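Local coordinates for monosaccharide ABC transporter substrate-binding protein, CUT2 family (Bradyrhizobium sp., PDB 4YHS) that probably binds a small sugar or related solute in the periplasm and delivers it to a CUT2-family ABC importer, at residues Y29-I34 and S45-V50; K54-W59 and I313-D318; T100-Q105 and A124-G129. One frame throughout, in Å; residues are numbered along the deposited sequence.

Contact 1: Y29-I34 and S45-V50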
ATOM      1  N   TYR A  29     -10.630  -5.203  11.971  1.00 19.70           N
ATOM      2  CA  TYR A  29      -9.814  -5.528  10.808  1.00 19.39           C
ATOM      3  C   TYR A  29      -8.488  -6.102  11.269  1.00 18.79           C
ATOM      4  O   TYR A  29      -7.874  -5.592  12.202  1.00 18.19           O
ATOM      5  CB  TYR A  29      -9.603  -4.278   9.946  1.00 21.53           C
ATOM      6  CG  TYR A  29      -9.339  -4.555   8.469  1.00 13.93           C
ATOM      7  CD1 TYR A  29     -10.384  -4.758   7.591  1.00 15.24           C
ATOM      8  CD2 TYR A  29      -8.046  -4.600   7.951  1.00 15.38           C
ATOM      9  CE1 TYR A  29     -10.181  -5.030   6.268  1.00 19.18           C
ATOM     10  CE2 TYR A  29      -7.836  -4.850   6.586  1.00 18.83           C
ATOM     11  CZ  TYR A  29      -8.926  -5.070   5.756  1.00 14.67           C
ATOM     12  OH  TYR A  29      -8.793  -5.354   4.411  1.00 15.55           O
ATOM     13  N   ASP A  30      -8.050  -7.165  10.607  1.00 15.76           N
ATOM     14  CA  ASP A  30      -6.773  -7.786  10.905  1.00 20.68           C
ATOM     15  C   ASP A  30      -5.680  -6.798  10.598  1.00 16.96           C
ATOM     16  O   ASP A  30      -5.605  -6.280   9.482  1.00 14.64           O
ATOM     17  CB  ASP A  30      -6.567  -9.065  10.089  1.00 21.21           C
ATOM     18  CG  ASP A  30      -7.420 -10.222  10.580  1.00 26.74           C
ATOM     19  OD1 ASP A  30      -7.905 -10.194  11.736  1.00 22.53           O
ATOM     20  OD2 ASP A  30      -7.569 -11.191   9.817  1.00 27.18           O
ATOM     21  N   ALA A  31      -4.850  -6.544  11.608  1.00 17.03           N
ATOM     22  CA  ALA A  31      -3.755  -5.583  11.517  1.00 16.07           C
ATOM     23  C   ALA A  31      -2.484  -6.150  12.176  1.00 20.69           C
ATOM     24  O   ALA A  31      -2.503  -7.234  12.785  1.00 19.76           O
ATOM     25  CB  ALA A  31      -4.174  -4.251  12.176  1.00 13.29           C
ATOM     26  N   ALA A  32      -1.383  -5.403  12.036  1.00 20.56           N
ATOM     27  CA  ALA A  32      -0.107  -5.724  12.651  1.00 22.78           C
ATOM     28  C   ALA A  32       0.471  -4.446  13.208  1.00 19.02           C
ATOM     29  O   ALA A  32       0.645  -3.477  12.461  1.00 18.24           O
ATOM     30  CB  ALA A  32       0.855  -6.347  11.628  1.00 20.18           C
ATOM     31  N   LYS A  33       0.769  -4.437  14.509  1.00 22.01           N
ATOM     32  CA  LYS A  33       1.326  -3.242  15.119  1.00 25.88           C
ATOM     33  C   LYS A  33       2.771  -3.475  15.423  1.00 20.28           C
ATOM     34  O   LYS A  33       3.218  -4.621  15.590  1.00 21.27           O
ATOM     35  CB  LYS A  33       0.584  -2.857  16.381  1.00 21.63           C
ATOM     36  CG  LYS A  33       0.611  -3.886  17.477  1.00 27.04           C
ATOM     37  CD  LYS A  33      -0.218  -3.368  18.660  1.00 37.51           C
ATOM     38  CE  LYS A  33      -0.203  -4.337  19.823  1.00 43.59           C
ATOM     39  NZ  LYS A  33       1.046  -4.217  20.615  1.00 57.93           N
ATOM     40  N   ILE A  34       3.483  -2.360  15.548  1.00 21.74           N
ATOM     41  CA  ILE A  34       4.903  -2.369  15.774  1.00 18.79           C
ATOM     42  C   ILE A  34       5.213  -1.811  17.170  1.00 20.87           C
ATOM     43  O   ILE A  34       4.723  -0.745  17.536  1.00 26.08           O
ATOM     44  CB  ILE A  34       5.638  -1.544  14.710  1.00 22.41           C
ATOM     45  CG1 ILE A  34       5.324  -2.092  13.318  1.00 22.18           C
ATOM     46  CG2 ILE A  34       7.146  -1.543  14.989  1.00 20.48           C
ATOM     47  CD1 ILE A  34       5.849  -3.511  13.072  1.00 31.28           C
ATOM     48  N   SER A  45       3.334  -7.535  15.914  1.00 24.63           N
ATOM     49  CA  SER A  45       2.406  -8.538  16.456  1.00 25.12           C
ATOM     50  C   SER A  45       1.036  -8.367  15.796  1.00 29.78           C
ATOM     51  O   SER A  45       0.645  -7.258  15.431  1.00 23.45           O
ATOM     52  CB  SER A  45       2.291  -8.427  17.970  1.00 26.98           C
ATOM     53  OG  SER A  45       1.865  -7.147  18.337  1.00 35.25           O
ATOM     54  N   ASP A  46       0.321  -9.469  15.629  1.00 28.01           N
ATOM     55  CA  ASP A  46      -0.998  -9.422  15.006  1.00 22.25           C
ATOM     56  C   ASP A  46      -2.045  -8.959  16.010  1.00 27.47           C
ATOM     57  O   ASP A  46      -2.099  -9.468  17.132  1.00 32.46           O
ATOM     58  CB  ASP A  46      -1.375 -10.798  14.446  1.00 26.15           C
ATOM     59  CG  ASP A  46      -0.479 -11.224  13.330  1.00 36.01           C
ATOM     60  OD1 ASP A  46       0.252 -10.362  12.797  1.00 29.94           O
ATOM     61  OD2 ASP A  46      -0.493 -12.418  12.990  1.00 42.00           O
ATOM     62  N   VAL A  47      -2.876  -8.004  15.585  1.00 22.09           N
ATOM     63  CA  VAL A  47      -3.995  -7.486  16.375  1.00 28.68           C
ATOM     64  C   VAL A  47      -5.223  -7.164  15.510  1.00 24.70           C
ATOM     65  O   VAL A  47      -5.089  -6.819  14.348  1.00 25.81           O
ATOM     66  CB  VAL A  47      -3.587  -6.206  17.119  1.00 31.01           C
ATOM     67  CG1 VAL A  47      -2.630  -6.527  18.240  1.00 48.70           C
ATOM     68  CG2 VAL A  47      -2.983  -5.177  16.129  1.00 27.83           C
ATOM     69  N   LYS A  48      -6.421  -7.278  16.092  1.00 23.31           N
ATOM     70  CA  LYS A  48      -7.631  -6.717  15.474  1.00 20.50           C
ATOM     71  C   LYS A  48      -7.677  -5.224  15.714  1.00 26.48           C
ATOM     72  O   LYS A  48      -7.536  -4.771  16.873  1.00 24.73           O
ATOM     73  CB  LYS A  48      -8.893  -7.365  16.059  1.00 23.78           C
ATOM     74  CG  LYS A  48      -8.953  -8.849  15.869  1.00 31.45           C
ATOM     75  CD  LYS A  48      -9.328  -9.182  14.445  1.00 47.33           C
ATOM     76  CE  LYS A  48      -9.710 -10.646  14.303  1.00 56.01           C
ATOM     77  NZ  LYS A  48     -10.275 -10.914  12.954  1.00 59.22           N
ATOM     78  N   TYR A  49      -7.885  -4.456  14.645  1.00 20.15           N
ATOM     79  CA  TYR A  49      -8.003  -3.018  14.784  1.00 20.67           C
ATOM     80  C   TYR A  49      -9.469  -2.674  14.972  1.00 22.71           C
ATOM     81  O   TYR A  49     -10.306  -3.049  14.149  1.00 16.00           O
ATOM     82  CB  TYR A  49      -7.450  -2.250  13.578  1.00 15.85           C
ATOM     83  CG  TYR A  49      -7.378  -0.780  13.896  1.00 15.89           C
ATOM     84  CD1 TYR A  49      -8.480   0.043  13.729  1.00 20.98           C
ATOM     85  CD2 TYR A  49      -6.239  -0.233  14.430  1.00 19.11           C
ATOM     86  CE1 TYR A  49      -8.431   1.382  14.082  1.00 21.80           C
ATOM     87  CE2 TYR A  49      -6.172   1.103  14.780  1.00 19.58           C
ATOM     88  CZ  TYR A  49      -7.262   1.908  14.605  1.00 23.28           C
ATOM     89  OH  TYR A  49      -7.187   3.242  14.978  1.00 19.69           O
ATOM     90  N   VAL A  50      -9.763  -1.998  16.078  1.00 17.78           N
ATOM     91  CA  VAL A  50     -11.106  -1.535  16.393  1.00 18.20           C
ATOM     92  C   VAL A  50     -11.169  -0.020  16.502  1.00 18.94           C
ATOM     93  O   VAL A  50     -10.563   0.562  17.401  1.00 21.04           O
ATOM     94  CB  VAL A  50     -11.595  -2.158  17.719  1.00 27.89           C
ATOM     95  CG1 VAL A  50     -13.014  -1.750  17.986  1.00 28.43           C
ATOM     96  CG2 VAL A  50     -11.481  -3.671  17.652  1.00 33.27           C
TER

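Contact 2: K54-W59 and I313-D318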
ATOM      1  N   LYS A  54     -17.990   6.644  17.435  1.00 24.87           N
ATOM      2  CA  LYS A  54     -18.258   8.025  17.039  1.00 33.98           C
ATOM      3  C   LYS A  54     -17.236   8.965  17.657  1.00 30.16           C
ATOM      4  O   LYS A  54     -16.696   8.673  18.727  1.00 33.99           O
ATOM      5  CB  LYS A  54     -19.659   8.467  17.491  1.00 28.58           C
ATOM      6  CG  LYS A  54     -20.796   8.149  16.517  1.00 45.63           C
ATOM      7  CD  LYS A  54     -20.693   8.949  15.230  1.00 53.08           C
ATOM      8  CE  LYS A  54     -21.882   8.705  14.324  1.00 61.92           C
ATOM      9  NZ  LYS A  54     -21.820   9.571  13.113  1.00 63.80           N
ATOM     10  N   ALA A  55     -16.990  10.098  17.002  1.00 27.56           N
ATOM     11  CA  ALA A  55     -16.286  11.205  17.636  1.00 27.23           C
ATOM     12  C   ALA A  55     -17.232  11.929  18.578  1.00 26.78           C
ATOM     13  O   ALA A  55     -18.448  11.880  18.399  1.00 27.67           O
ATOM     14  CB  ALA A  55     -15.745  12.164  16.598  1.00 25.99           C
ATOM     15  N   SER A  56     -16.666  12.616  19.564  1.00 28.28           N
ATOM     16  CA  SER A  56     -17.442  13.374  20.548  1.00 30.23           C
ATOM     17  C   SER A  56     -17.727  14.780  20.066  1.00 36.29           C
ATOM     18  O   SER A  56     -18.525  15.512  20.659  1.00 32.52           O
ATOM     19  CB  SER A  56     -16.682  13.448  21.857  1.00 35.04           C
ATOM     20  OG  SER A  56     -15.484  14.179  21.661  1.00 33.98           O
ATOM     21  N   LYS A  57     -17.045  15.189  19.009  1.00 31.54           N
ATOM     22  CA  LYS A  57     -17.277  16.505  18.457  1.00 35.31           C
ATOM     23  C   LYS A  57     -16.792  16.491  17.035  1.00 30.09           C
ATOM     24  O   LYS A  57     -16.064  15.578  16.665  1.00 27.23           O
ATOM     25  CB  LYS A  57     -16.576  17.595  19.270  1.00 41.05           C
ATOM     26  CG  LYS A  57     -15.058  17.580  19.260  1.00 37.94           C
ATOM     27  CD  LYS A  57     -14.523  18.940  19.775  1.00 55.97           C
ATOM     28  CE  LYS A  57     -14.190  19.903  18.616  1.00 65.79           C
ATOM     29  NZ  LYS A  57     -13.597  21.212  19.038  1.00 64.47           N
ATOM     30  N   PRO A  58     -17.201  17.484  16.233  1.00 28.89           N
ATOM     31  CA  PRO A  58     -16.816  17.487  14.819  1.00 29.28           C
ATOM     32  C   PRO A  58     -15.396  18.016  14.624  1.00 29.54           C
ATOM     33  O   PRO A  58     -15.177  19.107  14.069  1.00 25.08           O
ATOM     34  CB  PRO A  58     -17.870  18.398  14.164  1.00 31.74           C
ATOM     35  CG  PRO A  58     -18.811  18.825  15.267  1.00 33.85           C
ATOM     36  CD  PRO A  58     -18.113  18.596  16.550  1.00 32.97           C
ATOM     37  N   TRP A  59     -14.423  17.223  15.063  1.00 26.73           N
ATOM     38  CA  TRP A  59     -13.021  17.578  14.891  1.00 24.17           C
ATOM     39  C   TRP A  59     -12.736  17.977  13.445  1.00 26.81           C
ATOM     40  O   TRP A  59     -13.289  17.401  12.515  1.00 23.26           O
ATOM     41  CB  TRP A  59     -12.118  16.412  15.291  1.00 21.34           C
ATOM     42  CG  TRP A  59     -12.317  15.966  16.710  1.00 23.94           C
ATOM     43  CD1 TRP A  59     -12.950  14.833  17.142  1.00 25.84           C
ATOM     44  CD2 TRP A  59     -11.886  16.658  17.875  1.00 25.60           C
ATOM     45  NE1 TRP A  59     -12.939  14.776  18.513  1.00 25.07           N
ATOM     46  CE2 TRP A  59     -12.301  15.894  18.992  1.00 24.02           C
ATOM     47  CE3 TRP A  59     -11.209  17.858  18.086  1.00 23.31           C
ATOM     48  CZ2 TRP A  59     -12.032  16.277  20.289  1.00 29.68           C
ATOM     49  CZ3 TRP A  59     -10.941  18.243  19.384  1.00 27.95           C
ATOM     50  CH2 TRP A  59     -11.356  17.456  20.472  1.00 33.50           C
ATOM     51  N   ILE A 313      -6.490  10.505  19.522  1.00 25.12           N
ATOM     52  CA  ILE A 313      -5.482  11.393  20.098  1.00 29.37           C
ATOM     53  C   ILE A 313      -6.161  12.679  20.572  1.00 31.43           C
ATOM     54  O   ILE A 313      -6.010  13.090  21.731  1.00 20.88           O
ATOM     55  CB  ILE A 313      -4.360  11.679  19.062  1.00 19.14           C
ATOM     56  CG1 ILE A 313      -3.532  10.424  18.806  1.00 20.71           C
ATOM     57  CG2 ILE A 313      -3.413  12.802  19.504  1.00 23.17           C
ATOM     58  CD1 ILE A 313      -2.740  10.498  17.525  1.00 23.78           C
ATOM     59  N   LEU A 314      -6.944  13.302  19.700  1.00 22.48           N
ATOM     60  CA  LEU A 314      -7.605  14.566  20.044  1.00 28.51           C
ATOM     61  C   LEU A 314      -8.514  14.407  21.271  1.00 26.30           C
ATOM     62  O   LEU A 314      -8.721  15.356  22.051  1.00 25.42           O
ATOM     63  CB  LEU A 314      -8.420  15.099  18.850  1.00 22.25           C
ATOM     64  CG  LEU A 314      -7.605  15.665  17.685  1.00 18.04           C
ATOM     65  CD1 LEU A 314      -8.473  15.775  16.472  1.00 18.96           C
ATOM     66  CD2 LEU A 314      -7.094  17.021  18.075  1.00 24.40           C
ATOM     67  N   GLU A 315      -9.042  13.208  21.461  1.00 26.29           N
ATOM     68  CA  GLU A 315      -9.967  12.965  22.574  1.00 29.32           C
ATOM     69  C   GLU A 315      -9.278  12.349  23.799  1.00 31.79           C
ATOM     70  O   GLU A 315      -9.931  12.031  24.794  1.00 31.91           O
ATOM     71  CB  GLU A 315     -11.113  12.069  22.090  1.00 26.72           C
ATOM     72  CG  GLU A 315     -11.965  12.740  21.016  1.00 35.06           C
ATOM     73  CD  GLU A 315     -13.172  11.924  20.634  1.00 32.73           C
ATOM     74  OE1 GLU A 315     -13.389  10.843  21.231  1.00 35.45           O
ATOM     75  OE2 GLU A 315     -13.916  12.366  19.740  1.00 31.57           O
ATOM     76  N   GLY A 316      -7.961  12.198  23.725  1.00 31.43           N
ATOM     77  CA  GLY A 316      -7.197  11.626  24.821  1.00 31.58           C
ATOM     78  C   GLY A 316      -7.446  10.150  25.075  1.00 32.71           C
ATOM     79  O   GLY A 316      -7.194   9.665  26.187  1.00 29.02           O
ATOM     80  N   LYS A 317      -7.935   9.430  24.061  1.00 26.35           N
ATOM     81  CA  LYS A 317      -8.234   8.012  24.199  1.00 30.36           C
ATOM     82  C   LYS A 317      -7.039   7.156  23.825  1.00 24.60           C
ATOM     83  O   LYS A 317      -6.125   7.604  23.126  1.00 27.95           O
ATOM     84  CB  LYS A 317      -9.442   7.640  23.326  1.00 25.25           C
ATOM     85  CG  LYS A 317     -10.758   8.209  23.865  1.00 36.71           C
ATOM     86  CD  LYS A 317     -11.936   7.801  22.993  1.00 36.53           C
ATOM     87  CE  LYS A 317     -13.265   8.091  23.662  1.00 40.31           C
ATOM     88  NZ  LYS A 317     -13.429   9.534  23.968  1.00 33.05           N
ATOM     89  N   ASP A 318      -7.052   5.908  24.267  1.00 24.17           N
ATOM     90  CA  ASP A 318      -6.032   4.964  23.874  1.00 27.47           C
ATOM     91  C   ASP A 318      -6.038   4.805  22.363  1.00 26.87           C
ATOM     92  O   ASP A 318      -7.078   4.901  21.724  1.00 27.50           O
ATOM     93  CB  ASP A 318      -6.258   3.610  24.540  1.00 40.25           C
ATOM     94  CG  ASP A 318      -5.828   3.595  25.994  1.00 65.93           C
ATOM     95  OD1 ASP A 318      -5.105   4.527  26.430  1.00 65.16           O
ATOM     96  OD2 ASP A 318      -6.211   2.636  26.697  1.00 76.84           O
TER
HETATM   97  O   HOH W   1     -15.629   9.395  21.060  1.00 37.53           O

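Contact 3: T100-Q105 and A124-G129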
ATOM      1  N   THR A 100       6.745  15.570  -7.493  1.00 22.31           N
ATOM      2  CA  THR A 100       7.696  16.631  -7.733  1.00 22.37           C
ATOM      3  C   THR A 100       7.405  17.872  -6.868  1.00 22.47           C
ATOM      4  O   THR A 100       8.141  18.862  -6.895  1.00 22.93           O
ATOM      5  CB  THR A 100       7.686  17.078  -9.222  1.00 26.70           C
ATOM      6  OG1 THR A 100       6.345  17.378  -9.620  1.00 24.99           O
ATOM      7  CG2 THR A 100       8.233  15.972 -10.115  1.00 25.88           C
ATOM      8  N   GLU A 101       6.325  17.820  -6.106  1.00 20.98           N
ATOM      9  CA  GLU A 101       5.746  19.040  -5.537  1.00 27.88           C
ATOM     10  C   GLU A 101       5.872  19.143  -4.018  1.00 27.28           C
ATOM     11  O   GLU A 101       4.933  19.575  -3.351  1.00 19.64           O
ATOM     12  CB  GLU A 101       4.265  19.144  -5.931  1.00 21.31           C
ATOM     13  CG  GLU A 101       4.037  19.132  -7.446  1.00 27.56           C
ATOM     14  CD  GLU A 101       4.799  20.221  -8.145  1.00 25.58           C
ATOM     15  OE1 GLU A 101       4.529  21.410  -7.854  1.00 26.11           O
ATOM     16  OE2 GLU A 101       5.701  19.898  -8.950  1.00 24.20           O
ATOM     17  N   LEU A 102       7.044  18.816  -3.477  1.00 22.49           N
ATOM     18  CA  LEU A 102       7.260  18.933  -2.042  1.00 23.71           C
ATOM     19  C   LEU A 102       6.953  20.359  -1.536  1.00 20.34           C
ATOM     20  O   LEU A 102       6.320  20.517  -0.510  1.00 23.75           O
ATOM     21  CB  LEU A 102       8.690  18.548  -1.682  1.00 18.99           C
ATOM     22  CG  LEU A 102       9.099  18.765  -0.219  1.00 23.68           C
ATOM     23  CD1 LEU A 102       8.376  17.821   0.700  1.00 23.49           C
ATOM     24  CD2 LEU A 102      10.596  18.633  -0.044  1.00 25.25           C
ATOM     25  N   ASN A 103       7.408  21.389  -2.241  1.00 22.38           N
ATOM     26  CA  ASN A 103       7.192  22.759  -1.782  1.00 26.61           C
ATOM     27  C   ASN A 103       5.727  23.144  -1.718  1.00 26.40           C
ATOM     28  O   ASN A 103       5.319  23.905  -0.840  1.00 26.39           O
ATOM     29  CB  ASN A 103       7.941  23.734  -2.673  1.00 24.92           C
ATOM     30  CG  ASN A 103       9.430  23.627  -2.503  1.00 38.78           C
ATOM     31  OD1 ASN A 103       9.912  23.242  -1.436  1.00 45.70           O
ATOM     32  ND2 ASN A 103      10.175  23.952  -3.558  1.00 41.55           N
ATOM     33  N   LYS A 104       4.917  22.591  -2.614  1.00 21.54           N
ATOM     34  CA  LYS A 104       3.484  22.875  -2.589  1.00 23.80           C
ATOM     35  C   LYS A 104       2.849  22.139  -1.403  1.00 18.09           C
ATOM     36  O   LYS A 104       1.972  22.667  -0.736  1.00 22.48           O
ATOM     37  CB  LYS A 104       2.827  22.497  -3.909  1.00 27.46           C
ATOM     38  CG  LYS A 104       1.319  22.482  -3.881  1.00 23.94           C
ATOM     39  CD  LYS A 104       0.743  23.853  -3.624  1.00 25.36           C
ATOM     40  CE  LYS A 104       0.678  24.678  -4.910  1.00 52.78           C
ATOM     41  NZ  LYS A 104      -0.578  25.486  -4.959  1.00 65.40           N
ATOM     42  N   GLN A 105       3.335  20.948  -1.089  1.00 20.64           N
ATOM     43  CA  GLN A 105       2.783  20.231   0.046  1.00 20.23           C
ATOM     44  C   GLN A 105       3.114  20.982   1.339  1.00 18.00           C
ATOM     45  O   GLN A 105       2.269  21.122   2.213  1.00 19.64           O
ATOM     46  CB  GLN A 105       3.291  18.802   0.098  1.00 15.64           C
ATOM     47  CG  GLN A 105       2.753  18.057   1.301  1.00 15.64           C
ATOM     48  CD  GLN A 105       2.992  16.588   1.228  1.00 20.10           C
ATOM     49  OE1 GLN A 105       4.103  16.155   0.959  1.00 16.18           O
ATOM     50  NE2 GLN A 105       1.937  15.794   1.476  1.00 19.29           N
ATOM     51  N   ALA A 124       3.252  11.782   2.872  1.00 15.65           N
ATOM     52  CA  ALA A 124       4.401  12.642   2.623  1.00 18.47           C
ATOM     53  C   ALA A 124       5.067  12.408   1.278  1.00 17.60           C
ATOM     54  O   ALA A 124       5.321  11.269   0.889  1.00 18.91           O
ATOM     55  CB  ALA A 124       5.411  12.467   3.720  1.00 18.05           C
ATOM     56  N   ILE A 125       5.400  13.506   0.595  1.00 16.73           N
ATOM     57  CA  ILE A 125       6.100  13.395  -0.666  1.00 16.62           C
ATOM     58  C   ILE A 125       7.535  12.879  -0.437  1.00 20.15           C
ATOM     59  O   ILE A 125       8.071  12.164  -1.266  1.00 19.05           O
ATOM     60  CB  ILE A 125       6.089  14.760  -1.413  1.00 16.63           C
ATOM     61  CG1 ILE A 125       4.733  14.927  -2.117  1.00 21.17           C
ATOM     62  CG2 ILE A 125       7.237  14.862  -2.419  1.00 22.44           C
ATOM     63  CD1 ILE A 125       4.465  16.336  -2.683  1.00 22.67           C
ATOM     64  N   SER A 126       8.170  13.235   0.681  1.00 21.69           N
ATOM     65  CA  SER A 126       9.439  12.590   1.006  1.00 24.84           C
ATOM     66  C   SER A 126       9.545  12.314   2.508  1.00 26.97           C
ATOM     67  O   SER A 126       8.833  12.897   3.315  1.00 17.57           O
ATOM     68  CB  SER A 126      10.633  13.427   0.509  1.00 35.22           C
ATOM     69  OG  SER A 126      11.020  14.452   1.406  1.00 31.55           O
ATOM     70  N   ALA A 127      10.428  11.395   2.865  1.00 25.17           N
ATOM     71  CA  ALA A 127      10.579  10.977   4.256  1.00 24.85           C
ATOM     72  C   ALA A 127      11.034  12.085   5.203  1.00 23.75           C
ATOM     73  O   ALA A 127      10.572  12.120   6.348  1.00 24.90           O
ATOM     74  CB  ALA A 127      11.560   9.803   4.339  1.00 28.15           C
ATOM     75  N   ASP A 128      11.936  12.962   4.737  1.00 20.75           N
ATOM     76  CA  ASP A 128      12.553  14.012   5.544  1.00 21.74           C
ATOM     77  C   ASP A 128      12.081  15.429   5.210  1.00 26.00           C
ATOM     78  O   ASP A 128      12.335  16.347   5.968  1.00 25.48           O
ATOM     79  CB  ASP A 128      14.070  14.018   5.352  1.00 29.07           C
ATOM     80  CG  ASP A 128      14.696  12.660   5.573  1.00 43.44           C
ATOM     81  OD1 ASP A 128      14.078  11.797   6.248  1.00 40.64           O
ATOM     82  OD2 ASP A 128      15.825  12.468   5.064  1.00 42.39           O
ATOM     83  N   GLY A 129      11.453  15.613   4.050  1.00 24.29           N
ATOM     84  CA  GLY A 129      11.266  16.949   3.500  1.00 33.10           C
ATOM     85  C   GLY A 129      10.269  17.817   4.257  1.00 20.97           C
ATOM     86  O   GLY A 129      10.275  19.039   4.141  1.00 28.32           O
TER

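Contact 1: Y29-I34 and S45-V50
Strands 29-35 and 43-49 pair as an antiparallel beta hairpin near the N-terminus, at the border of the mixed sheet, where 29-35 also bonds to strand 322-331. Y29, A31 and K33 are the hydrogen-bonded partners of Y49, V47 and S45, each pair exchanging two backbone bonds. The Y49 N to Y29 O bond is short, 2.7 Å, and almost straight at 173°. The short strand segments run at 135° to each other, well off the 180° of straight antiparallel strands, consistent with twist or coiling. Side chains alternate between its faces. On the D30 and K48 face, K48 bends at chi2 (-76°) and runs alongside D30, so that its NZ meets D30 OD1 at 2.8 Å on the syn side, somewhat out of the carboxylate plane, a salt bridge suited to an exposed non-hydrogen-bonded pair. On the other face the small A31 packs against both neighbours: its CB lies 4.1 Å from Y49 CB and 4.2 Å from V47 CG2. K33 crosses V47 at about a right angle, its CE 3.6 Å from V47 CG1, a use of the long aliphatic chain while NZ pairs with D35. Both tyrosines reach from this face to the neighbourhood of helix 299-314, Y29 OH bonding S298 and Y49 OH bonding D308.

Contact 2: K54-W59 and I313-D318
E315 reaches across to the loop 54-59 and meets W59 and S56 with its outer atoms. From CB the chain leaves with CG anti to the carbonyl carbon (chi1 -64°) and then runs extended. CG comes first, at the rim of the indole, 3.4 Å from W59 NE1. Beyond it CD lies 3.4 Å from S56 OG. At the tip OE2 is gripped by two N-H groups: S56 N arrives on the syn side at 2.8 Å, tilted out of the carboxylate plane but nearly straight at 172°, and W59 NE1 donates to the anti lone pair of OE2, 2.9 Å away, with the oxygen almost in the indole plane. OE1 instead takes K317 NZ in a salt bridge and a water that also bonds K54 O. E315 lies at the C-terminal end of helix 299-314, where a Schellman motif closes the helix; the positive phi at G316 suits a glycine. The residue before it, L314, packs against the tryptophan itself: its CB sits 3.8 Å from the centroid of the W59 six-membered ring, 4° off the normal, a CH-pi contact. K57 CG lies over the opposite face, leaving the broad indole sandwiched between aliphatic groups while its one N-H points to the carboxylate.

Contact 3: T100-Q105 and A124-G129
In the N-terminal lobe of this periplasmic binding protein, the parallel strands and helices alternate, and here the first turn of helix 102-115 meets the loop that leads from strand 119-122 to helix 131-138. The central side chain is I125, which points at the helix start. Its CD1 lies 3.3 Å from E101 O, at the N-cap residue whose carbonyl also accepts the first helical bond from Q105 N. Its CG2 branch, 4.0 Å from L102 CB, rests against the leucine. A beta-branched residue suits this place because its two arms spread to separate neighbours, with CG1 and CD1 going toward E101 and Q105 and CG2 toward L102. The leucine turns its own end to the loop: CG anti to the backbone N (chi1 174°) brings CD2 to 4.0 Å from G129 CA. There a glycine fits, since a CB would run into L102 CD2 and S126 OG. Q105, one turn along the helix, runs antiparallel alongside I125 and presents OE1 to the backbone. I125 N meets that oxygen at 3.0 Å, in the amide plane and on a lone pair, with an N-H...O angle of 153°. The other end of the same amide, NE2, donates to S64 OG and G123 O. With both ends of its amide engaged, the buried glutamine has its orientation fixed, and one side chain that both gives and accepts hydrogen bonds ties the helix to S64 of strand 60-65 and to the backbone of G123 and I125.

The three contacts are separate and share no residue. Contacts 1 and 2 are consecutive: chain 45-50 runs on toward 54-59, and their centres are 21 Å apart, with no touch beyond that sequence adjacency. Both also meet helix 299-314, contact 1 through its tyrosines and contact 2 at the C-terminal end. Contact 3 stands apart, its centre 29 Å from contact 1 and 28 Å from contact 2, with nearest atoms about 16 Å away in each case. Along the chain it falls between the two halves of contact 2, whose segments are separated by 253 residues, whereas contacts 1 and 3 are local. In this family the solute typically sits in the cleft between the two lobes.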